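Local structure of acetone carboxylase alpha subunit (5M45) at residues A[203-206]-A[212-215]; A[214-219]-A[232-237]. The protein is the alpha subunit of acetone carboxylase, a manganese-containing protein of the hydantoinase B/oxoprolinase family that works within a six-chain assembly. All blocks are in the same frame, centred on the assembly; numbering follows the deposited sequence.

Helix 214-222 joins the two contacts. In contact 1 its N-terminal end meets a strand of the antiparallel sheet, in contact 2 one of its flanks meets helix 227-255, and Arg214 and Asp215 belong to both. The contact centres lie about 8 Å apart. Arg204 NH1 forms a 3.1 Å salt bridge with Glu219 OE1, Val206 CG1 packs 3.4 Å from Trp216 CD2, and Leu212 CD1 lies 3.7 Å from Glu234 CD. From contact 2, Arg237 hydrogen-bonds Thr156 and Thr174, on the strands that also carry the manganese ligands Asp153 and His175. Both contacts also border a second copy of the subunit.

Contact 1: A[203-206]-A[212-215]; sequences CRKV and LFRD
Val206 and Phe213 pair at the base of a β-hairpin in which strand 204-208 turns back into the outermost strand 211-212, which runs through Phe213 into helix 214-222. Phe213 N donates to Val206 O over 2.8 Å in an almost straight bond (175° at the hydrogen). Phe213 occupies the N-cap position, so this bond ties the start of the helix to the strand. Leu212 CA adds a weaker, more bent CA-H...O contact to the same oxygen at 3.5 Å. With CG of Phe213 anti to its own carbonyl carbon (chi1 -59°), the ring is turned back toward the backbone of Lys205 and Val206. CD2 comes within 3.4 Å of Val206 C in an oblique approach, while CE2 turns the ring edge to Lys205 O at 3.5 Å. An aromatic suits the place: the polarised C-H groups of its rim can approach a carbonyl oxygen closely while the ring adds apolar bulk. On the other side of the backbone pair, Val206 and Leu212 run side by side and point the same way, CG2 touching CD2 at 3.8 Å; these compact apolar groups also pack on Ile138 of the neighbouring strand. Arg204 needs its length: fully extended from CG to NE, it carries the guanidinium to the helix start. There NH2 stays 4.2 Å from Asp215 OD2, too far for a salt bridge, and the two charged planes are turned 70° apart. Each has a stronger partner elsewhere, Glu219 for Arg204 and Lys205 N of the second subunit for Asp215. Lys205 of the same chain sends its amine away from the hairpin to a salt bridge with Asp137. A water in the guanidinium plane links Arg204 to the helix, accepting from NH2 at 2.9 Å and donating a weak bond to Asp215 O.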
loop_
_atom_site.group_PDB
_atom_site.type_symbol
_atom_site.label_atom_id
_atom_site.label_comp_id
_atom_site.label_asym_id
_atom_site.label_seq_id
_atom_site.Cartn_x
_atom_site.Cartn_y
_atom_site.Cartn_z
ATOM N N CYS A 203 -6.185 7.258 -9.935
ATOM C CA CYS A 203 -7.229 8.260 -10.272
ATOM C C CYS A 203 -8.401 8.288 -9.248
ATOM O O CYS A 203 -9.597 8.269 -9.597
ATOM C CB CYS A 203 -7.710 8.026 -11.714
ATOM S SG CYS A 203 -6.460 8.399 -12.982
ATOM N N ARG A 204 -8.029 8.398 -7.967
ATOM C CA ARG A 204 -9.011 8.341 -6.874
ATOM C C ARG A 204 -9.725 9.684 -6.708
ATOM O O ARG A 204 -9.092 10.738 -6.731
ATOM C CB ARG A 204 -8.298 7.939 -5.595
ATOM C CG ARG A 204 -9.185 7.878 -4.336
ATOM C CD ARG A 204 -8.471 7.257 -3.153
ATOM N NE ARG A 204 -9.295 7.341 -1.954
ATOM C CZ ARG A 204 -8.972 6.809 -0.759
ATOM N NH1 ARG A 204 -7.850 6.118 -0.596
ATOM N NH2 ARG A 204 -9.786 6.966 0.277
ATOM N N LYS A 205 -11.047 9.659 -6.530
ATOM C CA LYS A 205 -11.755 10.882 -6.133
ATOM C C LYS A 205 -11.557 11.071 -4.610
ATOM O O LYS A 205 -12.108 10.318 -3.807
ATOM C CB LYS A 205 -13.261 10.852 -6.488
ATOM C CG LYS A 205 -13.939 12.221 -6.290
ATOM C CD LYS A 205 -15.435 12.268 -6.534
ATOM C CE LYS A 205 -15.758 11.819 -7.948
ATOM N NZ LYS A 205 -17.148 12.136 -8.372
ATOM N N VAL A 206 -10.755 12.068 -4.242
ATOM C CA VAL A 206 -10.369 12.326 -2.849
ATOM C C VAL A 206 -11.092 13.538 -2.219
ATOM O O VAL A 206 -10.899 13.817 -1.021
ATOM C CB VAL A 206 -8.856 12.519 -2.702
ATOM C CG1 VAL A 206 -8.132 11.216 -3.114
ATOM C CG2 VAL A 206 -8.312 13.744 -3.457
ATOM N N LEU A 212 -11.533 18.077 0.886
ATOM C CA LEU A 212 -10.970 16.726 0.965
ATOM C C LEU A 212 -11.741 15.784 1.921
ATOM O O LEU A 212 -12.180 16.198 3.002
ATOM C CB LEU A 212 -9.481 16.795 1.357
ATOM C CG LEU A 212 -8.580 17.441 0.293
ATOM C CD1 LEU A 212 -7.219 17.675 0.878
ATOM C CD2 LEU A 212 -8.414 16.584 -0.941
ATOM N N PHE A 213 -11.898 14.538 1.529
ATOM C CA PHE A 213 -12.629 13.561 2.355
ATOM C C PHE A 213 -11.741 13.087 3.520
ATOM O O PHE A 213 -10.562 12.767 3.331
ATOM C CB PHE A 213 -13.044 12.311 1.546
ATOM C CG PHE A 213 -13.927 12.566 0.346
ATOM C CD1 PHE A 213 -14.995 13.437 0.399
ATOM C CD2 PHE A 213 -13.731 11.847 -0.837
ATOM C CE1 PHE A 213 -15.842 13.622 -0.715
ATOM C CE2 PHE A 213 -14.560 12.036 -1.947
ATOM C CZ PHE A 213 -15.619 12.936 -1.880
ATOM N N ARG A 214 -12.339 12.959 4.700
ATOM C CA ARG A 214 -11.600 12.578 5.902
ATOM C C ARG A 214 -11.018 11.136 5.836
ATOM O O ARG A 214 -9.918 10.906 6.359
ATOM C CB ARG A 214 -12.477 12.715 7.146
ATOM C CG ARG A 214 -11.686 12.760 8.439
ATOM C CD ARG A 214 -12.526 12.630 9.685
ATOM N NE ARG A 214 -13.687 13.513 9.766
ATOM C CZ ARG A 214 -13.712 14.754 10.236
ATOM N NH1 ARG A 214 -14.881 15.410 10.292
ATOM N NH2 ARG A 214 -12.610 15.382 10.628
ATOM N N ASP A 215 -11.740 10.184 5.224
ATOM C CA ASP A 215 -11.226 8.808 5.093
ATOM C C ASP A 215 -9.926 8.783 4.286
ATOM O O ASP A 215 -8.972 8.083 4.681
ATOM C CB ASP A 215 -12.262 7.788 4.537
ATOM C CG ASP A 215 -12.954 8.245 3.242
ATOM O OD1 ASP A 215 -13.113 9.456 3.027
ATOM O OD2 ASP A 215 -13.350 7.360 2.427
HETATM O O HOH W 1 -9.548 5.834 2.888
#

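Contact 2: A[214-219]-A[232-237]; sequences RDWLHE and LDERTR
Glu234 reaches out from helix 227-255 to Trp216 and Leu217 on helix 214-222, and a single hydrogen bond joins the two helices here. Trp216 NE1 donates to Glu234 OE2 over 2.9 Å, with 156° at the hydrogen. OE2 receives it with its syn lone pair and lies almost exactly in the indole plane, although the carboxylate as a whole is turned 65° from the ring. Such a long reach is needed because the closest CA atoms, those of Leu217 and Glu234, are 10.3 Å apart. Glutamate has the length: its CG stands anti to the backbone N (chi1 173°) and the chain continues straight, so that it and the indole, coming from facing helices, pass alongside one another. Tryptophan suits the far side, since it fills space with a broad apolar ring yet keeps one N-H at its edge for a buried acceptor. Leu217 closes in beside the bond, crossing the glutamate obliquely and bringing CD2 to 3.8 Å from OE1. The carboxylate is buried, and the positive charge of Arg237, whose NH2 is 4.2 Å from OE2, may help it stay ionised. Leu212, from strand 211-212, packs against both Leu217 and Glu234 and so bridges the helices, while Val206 of strand 204-208 covers one face of the Trp216 ring and Arg204 meets its CE3 edge.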
loop_
_atom_site.group_PDB
_atom_site.type_symbol
_atom_site.label_atom_id
_atom_site.label_comp_id
_atom_site.label_asym_id
_atom_site.label_seq_id
_atom_site.Cartn_x
_atom_site.Cartn_y
_atom_site.Cartn_z
ATOM N N ARG A 214 -12.339 12.959 4.700
ATOM C CA ARG A 214 -11.600 12.578 5.902
ATOM C C ARG A 214 -11.018 11.136 5.836
ATOM O O ARG A 214 -9.918 10.906 6.359
ATOM C CB ARG A 214 -12.477 12.715 7.146
ATOM C CG ARG A 214 -11.686 12.760 8.439
ATOM C CD ARG A 214 -12.526 12.630 9.685
ATOM N NE ARG A 214 -13.687 13.513 9.766
ATOM C CZ ARG A 214 -13.712 14.754 10.236
ATOM N NH1 ARG A 214 -14.881 15.410 10.292
ATOM N NH2 ARG A 214 -12.610 15.382 10.628
ATOM N N ASP A 215 -11.740 10.184 5.224
ATOM C CA ASP A 215 -11.226 8.808 5.093
ATOM C C ASP A 215 -9.926 8.783 4.286
ATOM O O ASP A 215 -8.972 8.083 4.681
ATOM C CB ASP A 215 -12.262 7.788 4.537
ATOM C CG ASP A 215 -12.954 8.245 3.242
ATOM O OD1 ASP A 215 -13.113 9.456 3.027
ATOM O OD2 ASP A 215 -13.350 7.360 2.427
ATOM N N TRP A 216 -9.869 9.564 3.192
ATOM C CA TRP A 216 -8.635 9.767 2.424
ATOM C C TRP A 216 -7.510 10.378 3.271
ATOM O O TRP A 216 -6.359 9.905 3.250
ATOM C CB TRP A 216 -8.891 10.650 1.190
ATOM C CG TRP A 216 -7.674 11.358 0.634
ATOM C CD1 TRP A 216 -7.366 12.682 0.783
ATOM C CD2 TRP A 216 -6.596 10.771 -0.096
ATOM N NE1 TRP A 216 -6.166 12.963 0.166
ATOM C CE2 TRP A 216 -5.672 11.808 -0.392
ATOM C CE3 TRP A 216 -6.323 9.471 -0.556
ATOM C CZ2 TRP A 216 -4.488 11.587 -1.137
ATOM C CZ3 TRP A 216 -5.115 9.244 -1.278
ATOM C CH2 TRP A 216 -4.239 10.298 -1.575
ATOM N N LEU A 217 -7.842 11.432 4.013
ATOM C CA LEU A 217 -6.852 12.139 4.845
ATOM C C LEU A 217 -6.207 11.211 5.886
ATOM O O LEU A 217 -4.967 11.115 5.947
ATOM C CB LEU A 217 -7.468 13.399 5.505
ATOM C CG LEU A 217 -7.886 14.549 4.585
ATOM C CD1 LEU A 217 -8.744 15.583 5.310
ATOM C CD2 LEU A 217 -6.676 15.239 3.921
ATOM N N HIS A 218 -7.039 10.486 6.648
ATOM C CA HIS A 218 -6.538 9.589 7.694
ATOM C C HIS A 218 -5.681 8.429 7.119
ATOM O O HIS A 218 -4.621 8.095 7.650
ATOM C CB HIS A 218 -7.669 9.050 8.584
ATOM C CG HIS A 218 -8.228 10.046 9.575
ATOM N ND1 HIS A 218 -8.603 9.685 10.853
ATOM C CD2 HIS A 218 -8.419 11.386 9.500
ATOM C CE1 HIS A 218 -9.023 10.750 11.513
ATOM N NE2 HIS A 218 -8.902 11.795 10.723
ATOM N N GLU A 219 -6.137 7.853 6.008
ATOM C CA GLU A 219 -5.439 6.720 5.398
ATOM C C GLU A 219 -4.098 7.096 4.810
ATOM O O GLU A 219 -3.050 6.494 5.151
ATOM C CB GLU A 219 -6.331 6.071 4.334
ATOM C CG GLU A 219 -5.783 4.783 3.761
ATOM C CD GLU A 219 -6.665 4.263 2.608
ATOM O OE1 GLU A 219 -6.227 4.514 1.467
ATOM O OE2 GLU A 219 -7.754 3.633 2.822
ATOM N N LEU A 232 1.578 19.224 3.661
ATOM C CA LEU A 232 1.794 20.537 3.081
ATOM C C LEU A 232 2.058 20.480 1.547
ATOM O O LEU A 232 1.723 21.438 0.825
ATOM C CB LEU A 232 2.855 21.339 3.859
ATOM C CG LEU A 232 2.370 21.786 5.254
ATOM C CD1 LEU A 232 3.510 22.178 6.178
ATOM C CD2 LEU A 232 1.363 22.920 5.163
ATOM N N ASP A 233 2.649 19.385 1.043
ATOM C CA ASP A 233 2.763 19.178 -0.412
ATOM C C ASP A 233 1.370 19.050 -1.071
ATOM O O ASP A 233 1.135 19.570 -2.175
ATOM C CB ASP A 233 3.676 17.969 -0.759
ATOM C CG ASP A 233 5.179 18.256 -0.488
ATOM O OD1 ASP A 233 5.588 19.446 -0.336
ATOM O OD2 ASP A 233 5.995 17.285 -0.424
ATOM N N GLU A 234 0.431 18.409 -0.373
ATOM C CA GLU A 234 -0.924 18.310 -0.869
ATOM C C GLU A 234 -1.636 19.681 -0.946
ATOM O O GLU A 234 -2.300 19.989 -1.944
ATOM C CB GLU A 234 -1.741 17.280 -0.064
ATOM C CG GLU A 234 -3.235 17.221 -0.408
ATOM C CD GLU A 234 -3.929 16.014 0.215
ATOM O OE1 GLU A 234 -3.871 15.869 1.464
ATOM O OE2 GLU A 234 -4.528 15.222 -0.558
ATOM N N ARG A 235 -1.512 20.488 0.108
ATOM C CA ARG A 235 -2.091 21.838 0.097
ATOM C C ARG A 235 -1.462 22.711 -1.005
ATOM O O ARG A 235 -2.181 23.497 -1.637
ATOM C CB ARG A 235 -2.002 22.517 1.477
ATOM C CG ARG A 235 -2.723 21.736 2.592
ATOM C CD ARG A 235 -4.247 21.626 2.341
ATOM N NE ARG A 235 -4.913 20.856 3.348
ATOM C CZ ARG A 235 -6.243 20.696 3.438
ATOM N NH1 ARG A 235 -6.773 19.953 4.401
ATOM N NH2 ARG A 235 -7.082 21.253 2.575
ATOM N N THR A 236 -0.148 22.545 -1.245
ATOM C CA THR A 236 0.554 23.166 -2.371
ATOM C C THR A 236 -0.092 22.857 -3.731
ATOM O O THR A 236 -0.325 23.768 -4.537
ATOM C CB THR A 236 2.059 22.703 -2.417
ATOM O OG1 THR A 236 2.720 23.164 -1.216
ATOM C CG2 THR A 236 2.777 23.247 -3.612
ATOM N N ARG A 237 -0.394 21.584 -3.979
ATOM C CA ARG A 237 -0.991 21.183 -5.260
ATOM C C ARG A 237 -2.427 21.752 -5.422
ATOM O O ARG A 237 -2.786 22.271 -6.495
ATOM C CB ARG A 237 -1.037 19.656 -5.424
ATOM C CG ARG A 237 0.321 18.963 -5.487
ATOM C CD ARG A 237 0.220 17.460 -5.778
ATOM N NE ARG A 237 -0.609 16.726 -4.810
ATOM C CZ ARG A 237 -0.175 16.181 -3.679
ATOM N NH1 ARG A 237 1.093 16.251 -3.297
ATOM N NH2 ARG A 237 -1.037 15.538 -2.897
#